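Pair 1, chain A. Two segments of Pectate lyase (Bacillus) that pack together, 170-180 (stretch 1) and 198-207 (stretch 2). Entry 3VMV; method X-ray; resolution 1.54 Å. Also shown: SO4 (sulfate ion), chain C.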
# COMPACT_ATOMS: atom_id res chain seq x y z
N ASN A 170 -1.51 -8.29 -2.60
CA ASN A 170 -2.71 -7.86 -1.90
C ASN A 170 -3.86 -7.70 -2.85
O ASN A 170 -3.66 -7.57 -4.06
CB ASN A 170 -2.49 -6.48 -1.25
CG ASN A 170 -1.29 -6.46 -0.31
OD1 ASN A 170 -1.36 -6.98 0.81
ND2 ASN A 170 -0.20 -5.78 -0.72
N LYS A 171 -5.07 -7.68 -2.32
CA LYS A 171 -6.22 -7.24 -3.13
C LYS A 171 -6.66 -5.88 -2.61
O LYS A 171 -6.74 -5.69 -1.41
CB LYS A 171 -7.38 -8.21 -3.00
CG LYS A 171 -7.04 -9.63 -3.52
CD LYS A 171 -8.31 -10.50 -3.48
CE LYS A 171 -8.03 -11.88 -4.11
NZ LYS A 171 -9.29 -12.69 -4.14
N PHE A 172 -6.85 -4.94 -3.54
CA PHE A 172 -7.42 -3.61 -3.24
C PHE A 172 -8.69 -3.54 -4.09
O PHE A 172 -8.61 -3.59 -5.32
CB PHE A 172 -6.48 -2.51 -3.77
CG PHE A 172 -5.18 -2.37 -3.03
CD1 PHE A 172 -5.03 -1.36 -2.07
CD2 PHE A 172 -4.10 -3.23 -3.29
CE1 PHE A 172 -3.84 -1.17 -1.38
CE2 PHE A 172 -2.90 -3.05 -2.61
CZ PHE A 172 -2.77 -2.02 -1.63
N GLU A 173 -9.86 -3.42 -3.48
CA GLU A 173 -11.09 -3.51 -4.24
C GLU A 173 -12.11 -2.56 -3.68
O GLU A 173 -12.09 -2.22 -2.50
CB GLU A 173 -11.67 -4.92 -4.15
CG GLU A 173 -10.70 -6.02 -4.60
CD GLU A 173 -11.40 -7.37 -4.83
OE1 GLU A 173 -11.08 -8.34 -4.11
OE2 GLU A 173 -12.27 -7.48 -5.73
N ASN A 174 -13.03 -2.17 -4.54
CA ASN A 174 -14.27 -1.50 -4.12
C ASN A 174 -13.99 -0.28 -3.29
O ASN A 174 -14.36 -0.23 -2.09
CB ASN A 174 -15.20 -2.48 -3.36
CG ASN A 174 -15.43 -3.77 -4.14
OD1 ASN A 174 -15.50 -3.77 -5.35
ND2 ASN A 174 -15.60 -4.88 -3.41
N HIS A 175 -13.37 0.70 -3.90
CA HIS A 175 -12.92 1.86 -3.13
C HIS A 175 -12.73 3.04 -4.06
O HIS A 175 -12.43 2.88 -5.22
CB HIS A 175 -11.59 1.50 -2.46
CG HIS A 175 -11.19 2.44 -1.38
ND1 HIS A 175 -10.31 3.48 -1.57
CD2 HIS A 175 -11.55 2.47 -0.08
CE1 HIS A 175 -10.15 4.12 -0.42
NE2 HIS A 175 -10.92 3.54 0.49
N TRP A 176 -12.85 4.26 -3.53
CA TRP A 176 -12.61 5.44 -4.31
C TRP A 176 -11.12 5.83 -4.36
O TRP A 176 -10.51 5.68 -5.42
CB TRP A 176 -13.43 6.62 -3.76
CG TRP A 176 -14.92 6.56 -4.00
CD1 TRP A 176 -15.86 5.92 -3.24
CD2 TRP A 176 -15.64 7.25 -5.01
NE1 TRP A 176 -17.12 6.15 -3.75
CE2 TRP A 176 -17.01 6.97 -4.84
CE3 TRP A 176 -15.24 8.07 -6.08
CZ2 TRP A 176 -18.00 7.48 -5.69
CZ3 TRP A 176 -16.23 8.60 -6.92
CH2 TRP A 176 -17.60 8.30 -6.70
N LYS A 177 -10.55 6.31 -3.24
CA LYS A 177 -9.20 6.90 -3.24
C LYS A 177 -8.17 5.88 -2.76
O LYS A 177 -7.88 5.75 -1.57
CB LYS A 177 -9.15 8.16 -2.35
CG LYS A 177 -10.23 9.18 -2.66
CD LYS A 177 -10.14 10.40 -1.68
CE LYS A 177 -10.41 10.00 -0.23
NZ LYS A 177 -10.37 11.26 0.61
N THR A 178 -7.62 5.11 -3.70
CA THR A 178 -6.99 3.84 -3.31
C THR A 178 -5.65 3.97 -2.55
O THR A 178 -5.55 3.47 -1.42
CB THR A 178 -6.82 2.93 -4.52
OG1 THR A 178 -8.03 2.95 -5.31
CG2 THR A 178 -6.61 1.46 -4.11
N MET A 179 -4.66 4.63 -3.14
CA MET A 179 -3.31 4.66 -2.57
C MET A 179 -2.63 5.97 -2.84
O MET A 179 -2.63 6.47 -3.98
CB MET A 179 -2.45 3.59 -3.24
CG MET A 179 -2.92 2.19 -2.97
SD MET A 179 -1.81 0.93 -3.64
CE MET A 179 -1.75 1.34 -5.38
N LEU A 180 -2.02 6.55 -1.81
CA LEU A 180 -1.25 7.78 -1.95
C LEU A 180 0.24 7.48 -1.70
O LEU A 180 0.58 6.65 -0.82
CB LEU A 180 -1.76 8.78 -0.89
CG LEU A 180 -1.69 10.28 -0.82
CD1 LEU A 180 -2.42 10.88 -2.01
CD2 LEU A 180 -2.31 10.74 0.51
N HIS A 198 2.35 -7.91 -7.99
CA HIS A 198 1.38 -9.00 -7.81
C HIS A 198 0.16 -8.63 -7.00
O HIS A 198 -0.41 -9.47 -6.33
CB HIS A 198 2.07 -10.26 -7.27
CG HIS A 198 2.99 -10.89 -8.27
ND1 HIS A 198 4.33 -10.59 -8.34
CD2 HIS A 198 2.73 -11.74 -9.29
CE1 HIS A 198 4.88 -11.29 -9.33
NE2 HIS A 198 3.93 -12.00 -9.91
N ASN A 199 -0.25 -7.38 -7.08
CA ASN A 199 -1.52 -7.00 -6.45
C ASN A 199 -2.65 -7.05 -7.46
O ASN A 199 -2.45 -6.89 -8.67
CB ASN A 199 -1.45 -5.56 -5.91
CG ASN A 199 -0.33 -5.37 -4.89
OD1 ASN A 199 -0.43 -5.80 -3.74
ND2 ASN A 199 0.78 -4.74 -5.34
N TYR A 200 -3.86 -7.18 -6.92
CA TYR A 200 -5.08 -7.05 -7.68
C TYR A 200 -5.71 -5.71 -7.31
O TYR A 200 -5.97 -5.46 -6.11
CB TYR A 200 -6.03 -8.14 -7.21
CG TYR A 200 -7.32 -8.33 -7.96
CD1 TYR A 200 -7.38 -8.33 -9.36
CD2 TYR A 200 -8.51 -8.56 -7.27
CE1 TYR A 200 -8.57 -8.56 -10.03
CE2 TYR A 200 -9.69 -8.78 -7.95
CZ TYR A 200 -9.71 -8.80 -9.30
OH TYR A 200 -10.90 -9.04 -10.00
N PHE A 201 -5.89 -4.85 -8.32
CA PHE A 201 -6.50 -3.52 -8.13
C PHE A 201 -7.81 -3.54 -8.88
O PHE A 201 -7.81 -3.45 -10.10
CB PHE A 201 -5.57 -2.45 -8.72
CG PHE A 201 -4.19 -2.37 -8.06
CD1 PHE A 201 -4.05 -2.03 -6.71
CD2 PHE A 201 -3.04 -2.56 -8.81
CE1 PHE A 201 -2.76 -1.92 -6.14
CE2 PHE A 201 -1.76 -2.41 -8.28
CZ PHE A 201 -1.61 -2.11 -6.92
N ASN A 202 -8.95 -3.64 -8.21
CA ASN A 202 -10.20 -3.94 -8.91
C ASN A 202 -11.37 -3.09 -8.40
O ASN A 202 -11.60 -3.00 -7.20
CB ASN A 202 -10.51 -5.44 -8.70
CG ASN A 202 -11.85 -5.82 -9.25
OD1 ASN A 202 -12.10 -5.65 -10.44
ND2 ASN A 202 -12.70 -6.38 -8.40
N ASN A 203 -12.13 -2.53 -9.33
CA ASN A 203 -13.33 -1.73 -8.99
C ASN A 203 -12.98 -0.55 -8.07
O ASN A 203 -13.46 -0.44 -6.92
CB ASN A 203 -14.46 -2.57 -8.43
CG ASN A 203 -15.74 -1.78 -8.31
OD1 ASN A 203 -16.11 -1.04 -9.23
ND2 ASN A 203 -16.44 -1.95 -7.20
N LEU A 204 -12.12 0.33 -8.62
CA LEU A 204 -11.57 1.47 -7.89
C LEU A 204 -11.86 2.70 -8.69
O LEU A 204 -12.01 2.62 -9.91
CB LEU A 204 -10.04 1.34 -7.71
CG LEU A 204 -9.62 0.01 -7.08
CD1 LEU A 204 -8.10 -0.11 -7.24
CD2 LEU A 204 -10.03 -0.08 -5.60
N ASN A 205 -11.90 3.87 -8.04
CA ASN A 205 -12.05 5.08 -8.84
C ASN A 205 -10.72 5.69 -9.30
O ASN A 205 -10.54 6.03 -10.47
CB ASN A 205 -12.86 6.14 -8.08
CG ASN A 205 -13.24 7.31 -8.98
OD1 ASN A 205 -12.88 8.48 -8.71
ND2 ASN A 205 -13.92 7.02 -10.03
N SER A 206 -9.81 5.87 -8.36
CA SER A 206 -8.56 6.62 -8.65
C SER A 206 -7.46 6.32 -7.68
O SER A 206 -7.63 5.53 -6.76
CB SER A 206 -8.82 8.14 -8.64
OG SER A 206 -9.03 8.59 -7.30
N ARG A 207 -6.30 6.94 -7.91
CA ARG A 207 -5.12 6.83 -7.04
C ARG A 207 -4.58 5.42 -6.98
O ARG A 207 -4.63 4.77 -5.92
CB ARG A 207 -5.39 7.30 -5.61
CG ARG A 207 -5.90 8.73 -5.45
CD ARG A 207 -5.75 9.06 -3.97
NE ARG A 207 -6.22 10.42 -3.66
CZ ARG A 207 -6.33 10.88 -2.41
NH1 ARG A 207 -6.08 10.10 -1.38
NH2 ARG A 207 -6.75 12.14 -2.22
S SO4 C . -5.72 15.31 -5.57
O1 SO4 C . -4.60 16.28 -5.46
O2 SO4 C . -5.76 14.50 -4.35
O3 SO4 C . -6.97 16.05 -5.74
O4 SO4 C . -5.51 14.40 -6.71
O HOH W 1 -5.39 7.28 -1.06
O HOH W 2 -7.71 12.56 0.60

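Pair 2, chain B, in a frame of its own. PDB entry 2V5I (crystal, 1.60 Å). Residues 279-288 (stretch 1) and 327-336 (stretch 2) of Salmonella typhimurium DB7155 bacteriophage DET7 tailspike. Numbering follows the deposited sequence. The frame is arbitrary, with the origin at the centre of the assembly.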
# COMPACT_ATOMS: atom_id res chain seq x y z
N ASP B 279 6.13 -1.19 -6.86
CA ASP B 279 5.22 -2.29 -7.12
C ASP B 279 5.96 -3.59 -7.49
O ASP B 279 5.48 -4.38 -8.30
CB ASP B 279 4.22 -1.92 -8.24
CG ASP B 279 3.39 -0.67 -7.99
OD1 ASP B 279 3.29 -0.13 -6.86
OD2 ASP B 279 2.76 -0.23 -9.00
N SER B 280 7.12 -3.80 -6.86
CA SER B 280 8.01 -4.91 -7.24
C SER B 280 8.35 -5.80 -6.04
O SER B 280 8.13 -5.45 -4.90
CB SER B 280 9.26 -4.39 -7.91
OG SER B 280 8.96 -3.71 -9.10
N VAL B 281 8.79 -7.03 -6.34
CA VAL B 281 8.90 -8.09 -5.34
C VAL B 281 10.20 -8.83 -5.53
O VAL B 281 10.53 -9.21 -6.66
CB VAL B 281 7.75 -9.10 -5.51
CG1 VAL B 281 7.88 -10.18 -4.46
CG2 VAL B 281 6.37 -8.39 -5.37
N ALA B 282 11.00 -8.97 -4.44
CA ALA B 282 12.22 -9.83 -4.49
C ALA B 282 12.02 -10.97 -3.52
O ALA B 282 11.75 -10.74 -2.34
CB ALA B 282 13.48 -9.05 -4.16
N LEU B 283 12.22 -12.22 -3.99
CA LEU B 283 12.00 -13.43 -3.20
C LEU B 283 13.31 -14.25 -3.20
O LEU B 283 13.91 -14.51 -4.27
CB LEU B 283 10.88 -14.27 -3.84
CG LEU B 283 9.50 -13.63 -3.93
CD1 LEU B 283 8.61 -14.66 -4.57
CD2 LEU B 283 9.01 -13.22 -2.63
N SER B 284 13.77 -14.63 -2.00
CA SER B 284 14.93 -15.50 -1.80
C SER B 284 16.22 -15.10 -2.54
O SER B 284 16.88 -16.00 -3.06
CB SER B 284 14.54 -16.92 -2.17
OG SER B 284 13.43 -17.34 -1.35
N PRO B 285 16.59 -13.81 -2.59
CA PRO B 285 17.93 -13.50 -3.16
C PRO B 285 19.04 -13.92 -2.19
O PRO B 285 18.87 -13.90 -0.99
CB PRO B 285 17.93 -11.98 -3.29
CG PRO B 285 17.09 -11.59 -2.16
CD PRO B 285 15.95 -12.58 -2.10
N VAL B 286 20.15 -14.34 -2.77
CA VAL B 286 21.35 -14.71 -2.00
C VAL B 286 21.94 -13.49 -1.27
O VAL B 286 22.42 -13.62 -0.12
CB VAL B 286 22.36 -15.47 -2.88
CG1 VAL B 286 23.66 -15.72 -2.11
CG2 VAL B 286 21.79 -16.75 -3.39
N TRP B 287 21.96 -12.32 -1.91
CA TRP B 287 22.37 -11.12 -1.26
C TRP B 287 21.14 -10.27 -0.89
O TRP B 287 20.45 -10.65 0.07
CB TRP B 287 23.37 -10.38 -2.13
CG TRP B 287 24.69 -11.13 -2.17
CD1 TRP B 287 24.97 -12.32 -2.83
CD2 TRP B 287 25.92 -10.76 -1.50
NE1 TRP B 287 26.29 -12.67 -2.60
CE2 TRP B 287 26.88 -11.76 -1.79
CE3 TRP B 287 26.28 -9.70 -0.67
CZ2 TRP B 287 28.20 -11.70 -1.32
CZ3 TRP B 287 27.62 -9.65 -0.19
CH2 TRP B 287 28.55 -10.65 -0.53
N ASP B 288 20.80 -9.21 -1.61
CA ASP B 288 19.80 -8.24 -1.15
C ASP B 288 18.52 -8.37 -1.99
O ASP B 288 18.61 -8.76 -3.17
CB ASP B 288 20.31 -6.81 -1.28
CG ASP B 288 21.48 -6.50 -0.36
OD1 ASP B 288 21.99 -7.40 0.36
OD2 ASP B 288 21.82 -5.28 -0.35
N ILE B 327 7.13 -1.81 -2.32
CA ILE B 327 8.00 -2.95 -2.62
C ILE B 327 7.92 -4.00 -1.53
O ILE B 327 7.66 -3.69 -0.38
CB ILE B 327 9.48 -2.50 -2.86
CG1 ILE B 327 10.08 -1.75 -1.68
CG2 ILE B 327 9.57 -1.65 -4.12
CD1 ILE B 327 11.55 -1.68 -1.68
N LEU B 328 8.20 -5.25 -1.90
CA LEU B 328 8.08 -6.41 -0.99
C LEU B 328 9.31 -7.30 -1.13
O LEU B 328 9.75 -7.54 -2.26
CB LEU B 328 6.84 -7.24 -1.32
CG LEU B 328 6.64 -8.61 -0.63
CD1 LEU B 328 6.45 -8.45 0.83
CD2 LEU B 328 5.47 -9.39 -1.28
N VAL B 329 9.90 -7.68 0.01
CA VAL B 329 11.02 -8.62 -0.00
C VAL B 329 10.73 -9.74 1.00
O VAL B 329 10.31 -9.46 2.11
CB VAL B 329 12.35 -7.94 0.37
CG1 VAL B 329 13.51 -8.95 0.38
CG2 VAL B 329 12.70 -6.73 -0.56
N MET B 330 11.04 -10.98 0.60
CA MET B 330 10.95 -12.10 1.55
C MET B 330 12.08 -13.10 1.34
O MET B 330 12.53 -13.33 0.21
CB MET B 330 9.61 -12.83 1.34
CG MET B 330 8.42 -11.98 1.64
SD MET B 330 6.87 -12.92 1.52
CE MET B 330 7.16 -14.13 2.81
N ASN B 331 12.58 -13.61 2.48
CA ASN B 331 13.56 -14.70 2.52
C ASN B 331 14.93 -14.38 1.91
O ASN B 331 15.62 -15.26 1.45
CB ASN B 331 12.99 -15.99 1.92
CG ASN B 331 13.75 -17.21 2.36
OD1 ASN B 331 14.16 -17.31 3.54
ND2 ASN B 331 13.88 -18.20 1.45
N SER B 332 15.38 -13.14 2.00
CA SER B 332 16.74 -12.78 1.57
C SER B 332 17.77 -13.38 2.52
O SER B 332 17.53 -13.54 3.70
CB SER B 332 16.93 -11.26 1.47
OG SER B 332 16.64 -10.65 2.71
N LEU B 333 18.89 -13.82 1.98
CA LEU B 333 19.99 -14.31 2.81
C LEU B 333 20.92 -13.19 3.28
O LEU B 333 21.56 -13.33 4.34
CB LEU B 333 20.72 -15.44 2.09
CG LEU B 333 21.78 -16.18 2.88
CD1 LEU B 333 21.26 -16.88 4.10
CD2 LEU B 333 22.48 -17.21 1.98
N GLY B 334 21.04 -12.09 2.51
CA GLY B 334 21.83 -10.93 2.80
C GLY B 334 21.06 -9.89 3.59
O GLY B 334 20.92 -10.02 4.82
N VAL B 335 20.64 -8.81 2.94
CA VAL B 335 19.84 -7.75 3.55
C VAL B 335 18.56 -7.56 2.70
O VAL B 335 18.70 -7.42 1.47
CB VAL B 335 20.61 -6.44 3.53
CG1 VAL B 335 19.80 -5.32 4.14
CG2 VAL B 335 21.87 -6.57 4.31
N GLY B 336 17.39 -7.43 3.28
CA GLY B 336 16.22 -7.26 2.44
C GLY B 336 16.26 -6.02 1.56
O GLY B 336 16.06 -6.12 0.34

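Both pairs set two short parallel strands side by side and then carry both chains round a corner together. Superposing N, CA and C of 14 central residues gives an RMSD of 0.8 Å. The strand axes approach to 4.8 Å in each case, with N-to-C directions 6° apart in pair 1 and 8° in pair 2. Lys A171 falls on Val B281 with CA atoms 0.2 Å apart, and Asn A202 on Met B330 at 0.3 Å; agreement loosens to 1.5 Å at Thr A178 and Asp B288.

The hydrogen-bond ladder is conserved atom for atom. In pair 1, Tyr A200 N donates to Asn A170 O (2.9 Å), Phe A172 N to Tyr A200 O (2.8 Å), Asn A202 N to Phe A172 O (2.9 Å) and Asn A174 N to Asn A202 O (3.1 Å). In pair 2 the matching bonds are Leu B328 N to Ser B280 O (3.0 Å), Ala B282 N to Leu B328 O (2.9 Å), Met B330 N to Ala B282 O (3.0 Å) and Ser B284 N to Met B330 O (2.8 Å). Each alternates between chains, as parallel pairing requires.

On the face carrying Lys A171, Tyr A200, Glu A173 and Asn A202, pair 1 is polar at one rung: Asn A202 ND2 donates to Glu A173 OE2 at 2.9 Å. The equivalent rung in pair 2 is apolar, Leu B283 CD2 lying 4.0 Å from Met B330 CB, although the side-chain centres of Glu A173 and Leu B283 superpose to 0.8 Å. Beside it, Val B281 CG1 meets Leu B328 CD2 at 4.1 Å, where pair 1 brings Lys A171 CG to the edge of the Tyr A200 ring.

The other face differs in bulk. Phe A172 and Phe A201 form an oblique aromatic pair, centroids 5.3 Å apart and planes at 39°, with Phe A172 CD2 3.4 Å from Phe A201 CE1. Ala B282 and Val B329 take these positions in pair 2, and their closest side-chain atoms, Ala B282 CB and Val B329 CG2, are 4.4 Å apart.

At the bend, Asn A203 matches Asn B331, and both use the side-chain amide in the same way. Asn A203 ND2 donates to Asn A174 OD1 at 2.8 Å, whereas Asn B331 ND2 donates to Ser B284 OG at 3.0 Å. All four residues have positive phi, from 51° to 65°, a left-handed conformation shared by both chains at this point.

Beyond the bend, Asn A205 N donates to His A175 O (3.0 Å) and Leu B333 N to Pro B285 O (3.0 Å). Pair 1 also has His A175 N donating to Asn A203 O (3.2 Å); Pro B285, lacking an amide hydrogen, cannot make that bond. Ser A206 N donates to Trp A176 O at 3.0 Å, but matching Gly B334 N donates to Trp B287 O at 2.9 Å, one residue further along. An ideal CB on Gly B334 would lie 2.4 Å from Trp B287 O, a clash that glycine avoids.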